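Local coordinates for protein dipeptide Epimerase (Enterococcus faecalis V583, PDB 3JVA) that belongs to the mandelate racemase/muconate lactonizing enzyme family of the enolase superfamily and binds a magnesium ion in its barrel domain, at residues Thr131-Gly136 with Ala321-Glu326; Thr164-Asp169 with Ile203-Asp208; Ala171-Ile176 with Leu186-Asn191. One frame throughout, in Å; residues are numbered along the deposited sequence.

Contact 1. Residues Thr131-Gly136 with Ala321-Glu326; sequences TDITLG and ATFGLE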
ATOM      1  N   THR B 131     -41.496  -0.407   9.350  1.00 20.29           N
ATOM      2  CA  THR B 131     -41.075   0.175   8.090  1.00 20.89           C
ATOM      3  C   THR B 131     -41.315   1.670   8.064  1.00 22.47           C
ATOM      4  O   THR B 131     -42.161   2.192   8.796  1.00 21.41           O
ATOM      5  CB  THR B 131     -41.826  -0.432   6.884  1.00 21.46           C
ATOM      6  OG1 THR B 131     -41.406   0.237   5.688  1.00 21.43           O
ATOM      7  CG2 THR B 131     -43.339  -0.261   7.040  1.00 19.55           C
ATOM      8  N   ASP B 132     -40.546   2.365   7.234  1.00 22.79           N
ATOM      9  CA  ASP B 132     -40.741   3.794   7.071  1.00 22.63           C
ATOM     10  C   ASP B 132     -41.766   3.872   5.950  1.00 22.44           C
ATOM     11  O   ASP B 132     -42.316   2.851   5.522  1.00 22.90           O
ATOM     12  CB  ASP B 132     -39.444   4.495   6.619  1.00 22.62           C
ATOM     13  CG  ASP B 132     -38.927   3.987   5.267  1.00 23.49           C
ATOM     14  OD1 ASP B 132     -39.742   3.603   4.395  1.00 21.92           O
ATOM     15  OD2 ASP B 132     -37.693   3.993   5.066  1.00 22.70           O
ATOM     16  N   ILE B 133     -42.035   5.078   5.480  1.00 21.88           N
ATOM     17  CA  ILE B 133     -42.935   5.261   4.359  1.00 22.68           C
ATOM     18  C   ILE B 133     -42.358   6.415   3.557  1.00 24.39           C
ATOM     19  O   ILE B 133     -41.904   7.422   4.121  1.00 24.09           O
ATOM     20  CB  ILE B 133     -44.396   5.570   4.792  1.00 22.39           C
ATOM     21  CG1 ILE B 133     -45.290   5.604   3.545  1.00 23.53           C
ATOM     22  CG2 ILE B 133     -44.471   6.895   5.531  1.00 22.08           C
ATOM     23  CD1 ILE B 133     -46.776   5.606   3.855  1.00 23.02           C
ATOM     24  N   THR B 134     -42.343   6.248   2.240  1.00 24.48           N
ATOM     25  CA  THR B 134     -41.800   7.256   1.343  1.00 25.97           C
ATOM     26  C   THR B 134     -42.842   8.302   0.970  1.00 26.24           C
ATOM     27  O   THR B 134     -43.970   7.971   0.627  1.00 26.22           O
ATOM     28  CB  THR B 134     -41.259   6.596   0.049  1.00 27.54           C
ATOM     29  OG1 THR B 134     -40.198   5.692   0.380  1.00 28.47           O
ATOM     30  CG2 THR B 134     -40.734   7.652  -0.920  1.00 27.89           C
ATOM     31  N   LEU B 135     -42.461   9.571   1.053  1.00 25.51           N
ATOM     32  CA  LEU B 135     -43.367  10.648   0.689  1.00 27.47           C
ATOM     33  C   LEU B 135     -43.074  11.003  -0.761  1.00 27.77           C
ATOM     34  O   LEU B 135     -41.924  11.260  -1.120  1.00 29.92           O
ATOM     35  CB  LEU B 135     -43.137  11.878   1.575  1.00 26.31           C
ATOM     36  CG  LEU B 135     -43.341  11.724   3.083  1.00 26.38           C
ATOM     37  CD1 LEU B 135     -43.029  13.052   3.761  1.00 27.88           C
ATOM     38  CD2 LEU B 135     -44.771  11.294   3.389  1.00 28.73           C
ATOM     39  N   GLY B 136     -44.108  11.010  -1.595  1.00 26.87           N
ATOM     40  CA  GLY B 136     -43.911  11.338  -2.993  1.00 28.62           C
ATOM     41  C   GLY B 136     -43.465  12.776  -3.167  1.00 28.81           C
ATOM     42  O   GLY B 136     -43.908  13.659  -2.434  1.00 28.83           O
ATOM     43  N   ALA B 321     -44.230  -0.530  -0.443  1.00 21.51           N
ATOM     44  CA  ALA B 321     -44.913  -0.699  -1.723  1.00 22.30           C
ATOM     45  C   ALA B 321     -46.406  -1.035  -1.637  1.00 21.80           C
ATOM     46  O   ALA B 321     -47.193  -0.530  -2.438  1.00 21.62           O
ATOM     47  CB  ALA B 321     -44.191  -1.746  -2.569  1.00 20.24           C
ATOM     48  N   THR B 322     -46.812  -1.870  -0.683  1.00 22.34           N
ATOM     49  CA  THR B 322     -48.230  -2.223  -0.608  1.00 22.82           C
ATOM     50  C   THR B 322     -49.120  -1.037  -0.270  1.00 24.62           C
ATOM     51  O   THR B 322     -50.302  -1.026  -0.625  1.00 24.49           O
ATOM     52  CB  THR B 322     -48.519  -3.354   0.416  1.00 22.11           C
ATOM     53  OG1 THR B 322     -48.274  -2.892   1.750  1.00 22.09           O
ATOM     54  CG2 THR B 322     -47.646  -4.573   0.128  1.00 23.84           C
ATOM     55  N   PHE B 323     -48.555  -0.033   0.397  1.00 23.19           N
ATOM     56  CA  PHE B 323     -49.328   1.146   0.785  1.00 24.77           C
ATOM     57  C   PHE B 323     -49.740   2.011  -0.399  1.00 24.97           C
ATOM     58  O   PHE B 323     -50.660   2.823  -0.286  1.00 26.40           O
ATOM     59  CB  PHE B 323     -48.539   2.017   1.771  1.00 23.64           C
ATOM     60  CG  PHE B 323     -47.953   1.262   2.929  1.00 23.60           C
ATOM     61  CD1 PHE B 323     -48.558   0.110   3.416  1.00 24.54           C
ATOM     62  CD2 PHE B 323     -46.800   1.727   3.553  1.00 25.48           C
ATOM     63  CE1 PHE B 323     -48.022  -0.571   4.509  1.00 26.90           C
ATOM     64  CE2 PHE B 323     -46.257   1.056   4.647  1.00 25.81           C
ATOM     65  CZ  PHE B 323     -46.866  -0.092   5.125  1.00 26.80           C
ATOM     66  N   GLY B 324     -49.057   1.849  -1.529  1.00 22.63           N
ATOM     67  CA  GLY B 324     -49.383   2.642  -2.701  1.00 23.50           C
ATOM     68  C   GLY B 324     -50.117   1.898  -3.801  1.00 22.01           C
ATOM     69  O   GLY B 324     -50.235   2.406  -4.918  1.00 24.97           O
ATOM     70  N   LEU B 325     -50.610   0.701  -3.496  1.00 21.32           N
ATOM     71  CA  LEU B 325     -51.329  -0.110  -4.480  1.00 22.13           C
ATOM     72  C   LEU B 325     -52.839   0.132  -4.410  1.00 22.86           C
ATOM     73  O   LEU B 325     -53.403   0.225  -3.322  1.00 24.04           O
ATOM     74  CB  LEU B 325     -51.051  -1.597  -4.230  1.00 21.40           C
ATOM     75  CG  LEU B 325     -49.593  -2.073  -4.254  1.00 21.23           C
ATOM     76  CD1 LEU B 325     -49.551  -3.573  -3.997  1.00 22.51           C
ATOM     77  CD2 LEU B 325     -48.957  -1.742  -5.597  1.00 21.06           C
ATOM     78  N   GLU B 326     -53.491   0.225  -5.565  1.00 23.46           N
ATOM     79  CA  GLU B 326     -54.939   0.442  -5.595  1.00 23.70           C
ATOM     80  C   GLU B 326     -55.710  -0.796  -5.167  1.00 24.94           C
ATOM     81  O   GLU B 326     -56.833  -0.698  -4.672  1.00 24.40           O
ATOM     82  CB  GLU B 326     -55.388   0.876  -6.990  1.00 23.95           C
ATOM     83  CG  GLU B 326     -55.122   2.340  -7.286  1.00 25.23           C
ATOM     84  CD  GLU B 326     -55.977   3.278  -6.449  1.00 26.84           C
ATOM     85  OE1 GLU B 326     -55.811   4.508  -6.590  1.00 26.03           O
ATOM     86  OE2 GLU B 326     -56.816   2.794  -5.655  1.00 27.90           O
TER

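Contact 2. Residues Thr164-Asp169 with Ile203-Asp208; sequences TGIEAD and IQALAD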
ATOM      1  N   THR B 164     -32.607  16.820  -6.419  1.00 32.61           N
ATOM      2  CA  THR B 164     -33.405  17.465  -7.462  1.00 34.03           C
ATOM      3  C   THR B 164     -33.057  18.948  -7.545  1.00 35.19           C
ATOM      4  O   THR B 164     -33.716  19.714  -8.252  1.00 35.92           O
ATOM      5  CB  THR B 164     -34.910  17.364  -7.150  1.00 34.18           C
ATOM      6  OG1 THR B 164     -35.244  18.282  -6.099  1.00 34.77           O
ATOM      7  CG2 THR B 164     -35.270  15.959  -6.702  1.00 34.11           C
ATOM      8  N   GLY B 165     -32.016  19.341  -6.821  1.00 34.62           N
ATOM      9  CA  GLY B 165     -31.609  20.734  -6.771  1.00 35.71           C
ATOM     10  C   GLY B 165     -31.601  21.078  -5.297  1.00 34.64           C
ATOM     11  O   GLY B 165     -32.624  20.946  -4.626  1.00 34.84           O
ATOM     12  N   ILE B 166     -30.455  21.515  -4.788  1.00 34.78           N
ATOM     13  CA  ILE B 166     -30.318  21.826  -3.371  1.00 35.71           C
ATOM     14  C   ILE B 166     -31.379  22.754  -2.770  1.00 34.67           C
ATOM     15  O   ILE B 166     -31.852  22.514  -1.659  1.00 31.74           O
ATOM     16  CB  ILE B 166     -28.913  22.400  -3.067  1.00 37.12           C
ATOM     17  CG1 ILE B 166     -28.700  22.467  -1.554  1.00 38.20           C
ATOM     18  CG2 ILE B 166     -28.759  23.777  -3.693  1.00 38.55           C
ATOM     19  CD1 ILE B 166     -28.745  21.116  -0.882  1.00 39.69           C
ATOM     20  N   GLU B 167     -31.762  23.804  -3.491  1.00 34.52           N
ATOM     21  CA  GLU B 167     -32.766  24.725  -2.966  1.00 33.90           C
ATOM     22  C   GLU B 167     -34.104  24.012  -2.796  1.00 32.73           C
ATOM     23  O   GLU B 167     -34.767  24.156  -1.767  1.00 32.24           O
ATOM     24  CB  GLU B 167     -32.928  25.939  -3.890  1.00 36.45           C
ATOM     25  CG  GLU B 167     -33.565  25.645  -5.243  1.00 39.91           C
ATOM     26  CD  GLU B 167     -32.787  24.628  -6.064  1.00 41.32           C
ATOM     27  OE1 GLU B 167     -31.575  24.844  -6.298  1.00 40.92           O
ATOM     28  OE2 GLU B 167     -33.395  23.616  -6.477  1.00 39.55           O
ATOM     29  N   ALA B 168     -34.490  23.239  -3.805  1.00 31.59           N
ATOM     30  CA  ALA B 168     -35.743  22.499  -3.763  1.00 31.18           C
ATOM     31  C   ALA B 168     -35.687  21.424  -2.679  1.00 29.81           C
ATOM     32  O   ALA B 168     -36.651  21.228  -1.941  1.00 28.20           O
ATOM     33  CB  ALA B 168     -36.019  21.866  -5.118  1.00 32.15           C
ATOM     34  N   ASP B 169     -34.557  20.726  -2.593  1.00 28.14           N
ATOM     35  CA  ASP B 169     -34.390  19.679  -1.585  1.00 28.10           C
ATOM     36  C   ASP B 169     -34.566  20.284  -0.195  1.00 27.49           C
ATOM     37  O   ASP B 169     -35.344  19.791   0.622  1.00 28.71           O
ATOM     38  CB  ASP B 169     -32.992  19.043  -1.670  1.00 28.29           C
ATOM     39  CG  ASP B 169     -32.769  18.247  -2.948  1.00 28.32           C
ATOM     40  OD1 ASP B 169     -33.750  17.778  -3.565  1.00 28.77           O
ATOM     41  OD2 ASP B 169     -31.593  18.068  -3.324  1.00 30.11           O
ATOM     42  N   ILE B 203     -25.071  17.453   1.456  1.00 25.18           N
ATOM     43  CA  ILE B 203     -25.396  16.712   2.664  1.00 24.37           C
ATOM     44  C   ILE B 203     -25.192  17.547   3.927  1.00 26.01           C
ATOM     45  O   ILE B 203     -26.022  17.519   4.839  1.00 24.92           O
ATOM     46  CB  ILE B 203     -24.579  15.402   2.731  1.00 23.63           C
ATOM     47  CG1 ILE B 203     -25.038  14.472   1.600  1.00 23.36           C
ATOM     48  CG2 ILE B 203     -24.783  14.716   4.077  1.00 22.72           C
ATOM     49  CD1 ILE B 203     -24.186  13.223   1.424  1.00 24.10           C
ATOM     50  N   GLN B 204     -24.103  18.306   3.984  1.00 26.35           N
ATOM     51  CA  GLN B 204     -23.866  19.135   5.157  1.00 28.57           C
ATOM     52  C   GLN B 204     -24.934  20.221   5.274  1.00 28.30           C
ATOM     53  O   GLN B 204     -25.279  20.643   6.374  1.00 29.46           O
ATOM     54  CB  GLN B 204     -22.467  19.744   5.104  1.00 29.53           C
ATOM     55  CG  GLN B 204     -21.391  18.678   5.141  1.00 32.91           C
ATOM     56  CD  GLN B 204     -20.004  19.242   5.269  1.00 35.56           C
ATOM     57  OE1 GLN B 204     -19.623  20.159   4.540  1.00 36.50           O
ATOM     58  NE2 GLN B 204     -19.228  18.685   6.193  1.00 36.52           N
ATOM     59  N   ALA B 205     -25.469  20.663   4.141  1.00 28.47           N
ATOM     60  CA  ALA B 205     -26.516  21.683   4.157  1.00 28.20           C
ATOM     61  C   ALA B 205     -27.824  21.066   4.652  1.00 28.11           C
ATOM     62  O   ALA B 205     -28.551  21.670   5.441  1.00 26.60           O
ATOM     63  CB  ALA B 205     -26.701  22.269   2.769  1.00 28.67           C
ATOM     64  N   LEU B 206     -28.119  19.854   4.189  1.00 26.54           N
ATOM     65  CA  LEU B 206     -29.337  19.164   4.601  1.00 27.11           C
ATOM     66  C   LEU B 206     -29.251  18.709   6.055  1.00 26.21           C
ATOM     67  O   LEU B 206     -30.270  18.624   6.747  1.00 25.25           O
ATOM     68  CB  LEU B 206     -29.591  17.944   3.705  1.00 28.26           C
ATOM     69  CG  LEU B 206     -30.236  18.127   2.326  1.00 32.86           C
ATOM     70  CD1 LEU B 206     -31.682  18.565   2.486  1.00 33.86           C
ATOM     71  CD2 LEU B 206     -29.467  19.136   1.525  1.00 35.82           C
ATOM     72  N   ALA B 207     -28.037  18.419   6.513  1.00 24.69           N
ATOM     73  CA  ALA B 207     -27.817  17.951   7.880  1.00 26.32           C
ATOM     74  C   ALA B 207     -28.343  18.902   8.955  1.00 27.61           C
ATOM     75  O   ALA B 207     -28.622  18.477  10.072  1.00 25.85           O
ATOM     76  CB  ALA B 207     -26.329  17.685   8.110  1.00 27.19           C
ATOM     77  N   ASP B 208     -28.471  20.184   8.623  1.00 29.39           N
ATOM     78  CA  ASP B 208     -28.972  21.162   9.589  1.00 33.13           C
ATOM     79  C   ASP B 208     -30.388  20.831  10.052  1.00 33.80           C
ATOM     80  O   ASP B 208     -30.854  21.356  11.064  1.00 33.95           O
ATOM     81  CB  ASP B 208     -28.974  22.574   8.994  1.00 35.54           C
ATOM     82  CG  ASP B 208     -27.575  23.109   8.744  1.00 38.35           C
ATOM     83  OD1 ASP B 208     -26.685  22.870   9.585  1.00 40.10           O
ATOM     84  OD2 ASP B 208     -27.370  23.783   7.712  1.00 42.09           O
TER

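Contact 3. Residues Ala171-Ile176 with Leu186-Asn191; sequences ARVKAI and LRLDAN. With MG (magnesium ion), chain O.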
ATOM      1  N   ALA B 171     -35.985  23.087   0.728  1.00 28.06           N
ATOM      2  CA  ALA B 171     -37.338  23.590   0.945  1.00 28.40           C
ATOM      3  C   ALA B 171     -38.280  22.491   1.435  1.00 28.82           C
ATOM      4  O   ALA B 171     -39.062  22.695   2.365  1.00 27.31           O
ATOM      5  CB  ALA B 171     -37.873  24.206  -0.342  1.00 28.84           C
ATOM      6  N   ARG B 172     -38.200  21.324   0.802  1.00 28.30           N
ATOM      7  CA  ARG B 172     -39.040  20.195   1.174  1.00 28.97           C
ATOM      8  C   ARG B 172     -38.680  19.659   2.553  1.00 27.70           C
ATOM      9  O   ARG B 172     -39.557  19.434   3.383  1.00 27.68           O
ATOM     10  CB  ARG B 172     -38.910  19.079   0.133  1.00 28.82           C
ATOM     11  CG  ARG B 172     -39.556  19.420  -1.195  1.00 29.89           C
ATOM     12  CD  ARG B 172     -39.211  18.420  -2.284  1.00 31.63           C
ATOM     13  NE  ARG B 172     -39.845  18.799  -3.545  1.00 33.29           N
ATOM     14  CZ  ARG B 172     -39.259  18.715  -4.734  1.00 36.06           C
ATOM     15  NH1 ARG B 172     -38.014  18.262  -4.835  1.00 36.51           N
ATOM     16  NH2 ARG B 172     -39.917  19.085  -5.826  1.00 35.19           N
ATOM     17  N   VAL B 173     -37.389  19.460   2.800  1.00 27.03           N
ATOM     18  CA  VAL B 173     -36.953  18.948   4.093  1.00 27.70           C
ATOM     19  C   VAL B 173     -37.331  19.920   5.210  1.00 28.04           C
ATOM     20  O   VAL B 173     -37.788  19.513   6.276  1.00 28.00           O
ATOM     21  CB  VAL B 173     -35.427  18.699   4.105  1.00 28.84           C
ATOM     22  CG1 VAL B 173     -34.965  18.342   5.506  1.00 28.70           C
ATOM     23  CG2 VAL B 173     -35.085  17.569   3.138  1.00 28.80           C
ATOM     24  N   LYS B 174     -37.150  21.209   4.950  1.00 29.36           N
ATOM     25  CA  LYS B 174     -37.482  22.241   5.925  1.00 29.25           C
ATOM     26  C   LYS B 174     -38.961  22.185   6.310  1.00 28.53           C
ATOM     27  O   LYS B 174     -39.302  22.183   7.491  1.00 29.27           O
ATOM     28  CB  LYS B 174     -37.160  23.620   5.350  1.00 31.32           C
ATOM     29  CG  LYS B 174     -37.601  24.775   6.233  1.00 34.63           C
ATOM     30  CD  LYS B 174     -37.367  26.119   5.554  1.00 36.69           C
ATOM     31  CE  LYS B 174     -35.892  26.372   5.309  1.00 39.13           C
ATOM     32  NZ  LYS B 174     -35.652  27.703   4.683  1.00 41.71           N
ATOM     33  N   ALA B 175     -39.829  22.144   5.304  1.00 27.90           N
ATOM     34  CA  ALA B 175     -41.274  22.093   5.521  1.00 27.07           C
ATOM     35  C   ALA B 175     -41.683  20.843   6.293  1.00 27.57           C
ATOM     36  O   ALA B 175     -42.475  20.903   7.235  1.00 26.00           O
ATOM     37  CB  ALA B 175     -42.001  22.141   4.180  1.00 26.81           C
ATOM     38  N   ILE B 176     -41.140  19.701   5.893  1.00 27.59           N
ATOM     39  CA  ILE B 176     -41.468  18.453   6.562  1.00 27.44           C
ATOM     40  C   ILE B 176     -41.044  18.483   8.025  1.00 28.13           C
ATOM     41  O   ILE B 176     -41.843  18.178   8.915  1.00 29.72           O
ATOM     42  CB  ILE B 176     -40.796  17.260   5.844  1.00 26.99           C
ATOM     43  CG1 ILE B 176     -41.379  17.126   4.434  1.00 29.53           C
ATOM     44  CG2 ILE B 176     -41.004  15.983   6.640  1.00 26.37           C
ATOM     45  CD1 ILE B 176     -40.690  16.085   3.565  1.00 30.46           C
ATOM     46  N   LEU B 186     -35.827  11.188   9.428  1.00 23.27           N
ATOM     47  CA  LEU B 186     -35.918  11.533   8.018  1.00 23.28           C
ATOM     48  C   LEU B 186     -34.782  10.887   7.246  1.00 23.21           C
ATOM     49  O   LEU B 186     -33.612  11.164   7.508  1.00 24.68           O
ATOM     50  CB  LEU B 186     -35.861  13.054   7.831  1.00 25.75           C
ATOM     51  CG  LEU B 186     -37.041  13.869   8.364  1.00 28.17           C
ATOM     52  CD1 LEU B 186     -36.764  15.354   8.164  1.00 30.33           C
ATOM     53  CD2 LEU B 186     -38.313  13.467   7.628  1.00 29.79           C
ATOM     54  N   ARG B 187     -35.137  10.007   6.313  1.00 23.47           N
ATOM     55  CA  ARG B 187     -34.160   9.318   5.469  1.00 24.48           C
ATOM     56  C   ARG B 187     -34.216   9.923   4.083  1.00 25.08           C
ATOM     57  O   ARG B 187     -35.292  10.022   3.490  1.00 25.23           O
ATOM     58  CB  ARG B 187     -34.497   7.831   5.345  1.00 25.63           C
ATOM     59  CG  ARG B 187     -34.349   7.072   6.615  1.00 28.26           C
ATOM     60  CD  ARG B 187     -34.768   5.622   6.468  1.00 24.32           C
ATOM     61  NE  ARG B 187     -34.608   4.948   7.748  1.00 25.38           N
ATOM     62  CZ  ARG B 187     -35.258   3.854   8.111  1.00 24.19           C
ATOM     63  NH1 ARG B 187     -36.130   3.287   7.287  1.00 23.99           N
ATOM     64  NH2 ARG B 187     -35.045   3.337   9.311  1.00 28.32           N
ATOM     65  N   LEU B 188     -33.062  10.301   3.549  1.00 23.40           N
ATOM     66  CA  LEU B 188     -33.025  10.886   2.222  1.00 21.96           C
ATOM     67  C   LEU B 188     -32.376   9.924   1.241  1.00 23.20           C
ATOM     68  O   LEU B 188     -31.473   9.175   1.605  1.00 22.80           O
ATOM     69  CB  LEU B 188     -32.225  12.191   2.237  1.00 22.35           C
ATOM     70  CG  LEU B 188     -32.583  13.183   3.345  1.00 22.22           C
ATOM     71  CD1 LEU B 188     -31.817  14.473   3.115  1.00 23.29           C
ATOM     72  CD2 LEU B 188     -34.090  13.435   3.361  1.00 22.94           C
ATOM     73  N   ASP B 189     -32.859   9.927   0.005  1.00 22.19           N
ATOM     74  CA  ASP B 189     -32.262   9.090  -1.025  1.00 23.41           C
ATOM     75  C   ASP B 189     -31.827  10.058  -2.109  1.00 22.45           C
ATOM     76  O   ASP B 189     -32.669  10.641  -2.790  1.00 22.66           O
ATOM     77  CB  ASP B 189     -33.269   8.094  -1.602  1.00 23.26           C
ATOM     78  CG  ASP B 189     -32.600   7.039  -2.456  1.00 26.25           C
ATOM     79  OD1 ASP B 189     -31.592   7.377  -3.114  1.00 23.30           O
ATOM     80  OD2 ASP B 189     -33.075   5.883  -2.468  1.00 23.06           O
ATOM     81  N   ALA B 190     -30.515  10.232  -2.266  1.00 23.01           N
ATOM     82  CA  ALA B 190     -29.982  11.163  -3.259  1.00 24.03           C
ATOM     83  C   ALA B 190     -29.932  10.598  -4.676  1.00 25.90           C
ATOM     84  O   ALA B 190     -29.548  11.294  -5.612  1.00 26.47           O
ATOM     85  CB  ALA B 190     -28.588  11.637  -2.831  1.00 25.40           C
ATOM     86  N   ASN B 191     -30.318   9.335  -4.824  1.00 26.02           N
ATOM     87  CA  ASN B 191     -30.348   8.672  -6.123  1.00 28.22           C
ATOM     88  C   ASN B 191     -29.220   9.014  -7.097  1.00 25.97           C
ATOM     89  O   ASN B 191     -29.476   9.462  -8.220  1.00 25.59           O
ATOM     90  CB  ASN B 191     -31.706   8.917  -6.789  1.00 32.78           C
ATOM     91  CG  ASN B 191     -32.835   8.168  -6.096  1.00 37.56           C
ATOM     92  OD1 ASN B 191     -32.860   6.935  -6.073  1.00 41.49           O
ATOM     93  ND2 ASN B 191     -33.770   8.911  -5.521  1.00 39.41           N
TER
HETATM   94 MG    MG O 358     -32.267   4.017  -2.895  1.00 20.74          MG
HETATM   95  O   HOH W   1     -30.559   4.950  -3.606  1.00 23.68           O
HETATM   96  O   HOH W   2     -32.972   4.049  -4.823  1.00 24.42           O
HETATM   97  O   HOH W   3     -34.199   3.153  -2.524  1.00 23.66           O

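Contact 1. Residues Thr131-Gly136 with Ala321-Glu326
The phenyl ring of F323 reaches from a short 3-10 turn into the angle between T131 and I133 on strand 128-134. From its CB, the side chain sets out with CG opposite its own carbonyl carbon (chi1 -49°), a turn that carries the ring off the 3-10 segment toward the strand. CD2 is the first ring atom to be met: CD1 of I133 lies 3.9 Å from F323 CD2, arriving at a slant to the ring, and I133 CG1 comes within 4.2 Å of the same F323 CD2. Further out, CE2 comes 4.0 Å from T131 CG2, and CZ is equally near the same methyl. T131 thus meets the outer rim of the ring near its plane, the two side chains approaching from opposite directions, while the backbone O of D132 lies at that edge too, 4.4 Å from F323 CE2.

The same chi1 (177°) that puts OG1 of T131 trans to the backbone N turns CG2 toward the ring. OG1 donates to D132 O at 2.8 Å, with the donor 18° from the carbonyl plane; it also accepts from the backbone N of L319. The CB of D132 points away from 321-326, and its OD2 forms a salt bridge with R187.

All residues that touch here are buried. Strand 128-134 is the first of the barrel, and a backbone hydrogen bond between D132 and A317 joins it to the last, strand 314-317, so F323 packs beside the seam where the barrel closes. No hydrogen bond links 131-136 to 321-326; the polar groups of T131 and D132 are engaged along the strand and with its neighbours, and the contact itself rests on van der Waals packing of one aromatic ring against aliphatic groups.

Contact 2. Residues Thr164-Asp169 with Ile203-Asp208
Two neighbouring helices in the outer layer of the enolase-superfamily barrel meet here: I166 and D169, in the first turn of helix 166-180, face A205 and L206 near the end of helix 196-206. I166 carries its CG1 trans to the backbone N (chi1 -169°), which extends CD1 across to the other helix. There CD1 lies 4.3 Å from A205 CB. It also abuts L206 CD2, in a contact modelled too close for its length to be trusted. The other methyl of L206, CD1, rests against D169, 4.4 Å from its CB and 4.3 Å from its backbone O. No hydrogen bond crosses between the segments.

While its CB faces L206, D169 turns its carboxylate back to the loop before its own helix. Two donors from T164 grip OD1: the backbone N at 3.2 Å from D169 OD1 on the syn side, and OG1 at 3.0 Å from above the carboxylate plane. OD2 accepts from the backbone N of G163, so three bonds tie this buried carboxylate to the turn that leads into the helix. G165, at the N-cap, has phi 125°, where the absence of a CB spares the carbonyl O of T164 a close approach.

L206 reaches beyond this first turn to I170 and V173 of helix 166-180, and I203 on its own helix turns to W194 and T235. Helix 196-206 thus brings its last turn against the start of the preceding barrel helix, with D169 and L206 buried between them, and the pair lies outside strand 185-189, whose L188 touches L206.

Contact 3. Residues Ala171-Ile176 with Leu186-Asn191
I176 has CG2 trans to its backbone N, and L186 sets CG trans to its carbonyl carbon (chi1 -67°); together these torsions bring the branched ends of the two side chains to each other between helix and strand. The closest approach is I176 CG2 to L186 CD2, at 3.8 Å, the side chains running askew. V173, one turn earlier on the helix, straddles two strand residues: its CG1 lies 4.4 Å from L186 CD1, while its CG2 lies 4.3 Å from L188 CD2. Helix 171-176 and strand 186-189 run nearly antiparallel, at 166°, with axes 11.2 Å apart, and the aliphatic groups of V173, I176, L186 and L188 pack in the buried layer between them.

Between those leucines R187 faces the barrel interior, where E212 forms a salt bridge with its NE. The strand then ends in D189, whose OD2 binds magnesium at 2.1 Å. OD1 is held from two quarters: the backbone N of N191 donates to it at 2.9 Å on the anti side, 21° out of the carboxylate plane, making an Asx turn, and a magnesium-bound water donates to the same OD1 at 2.7 Å. A second metal-bound water donates to N191 OD1. Together with the metal bond to OD2, the two bonds to OD1 should limit rotation of the carboxylate about CB-CG.

E215 and D240 complete a shell of three carboxylates and three waters. Acidic ligands at the ends of three successive strands are the hallmark of the metal site in enolase-superfamily barrels, carried here by a strand whose outer face is packed against helix 166-180 of the beta-alpha-beta unit 157-161, 166-180, 185-189.

From the N terminus, the chain first builds the antiparallel sheet and helices of the N-terminal domain and then enters the barrel at strand 128-134. Contact 1 starts there and closes only at 321-326, beyond the last barrel strand, so its loop spans nearly the whole barrel. Within that loop, contact 2 joins the starting turn of helix 166-180 to helix 196-206. Contact 3 lies within contact 2 in turn, tying the middle of helix 166-180 to strand 185-189; none of the three cross. Contacts 2 and 3 share helix 166-180, and strand 185-189 leads on into helix 196-206, whereas contacts 1 and 3 lie on the same sheet and touch through L135 and I176.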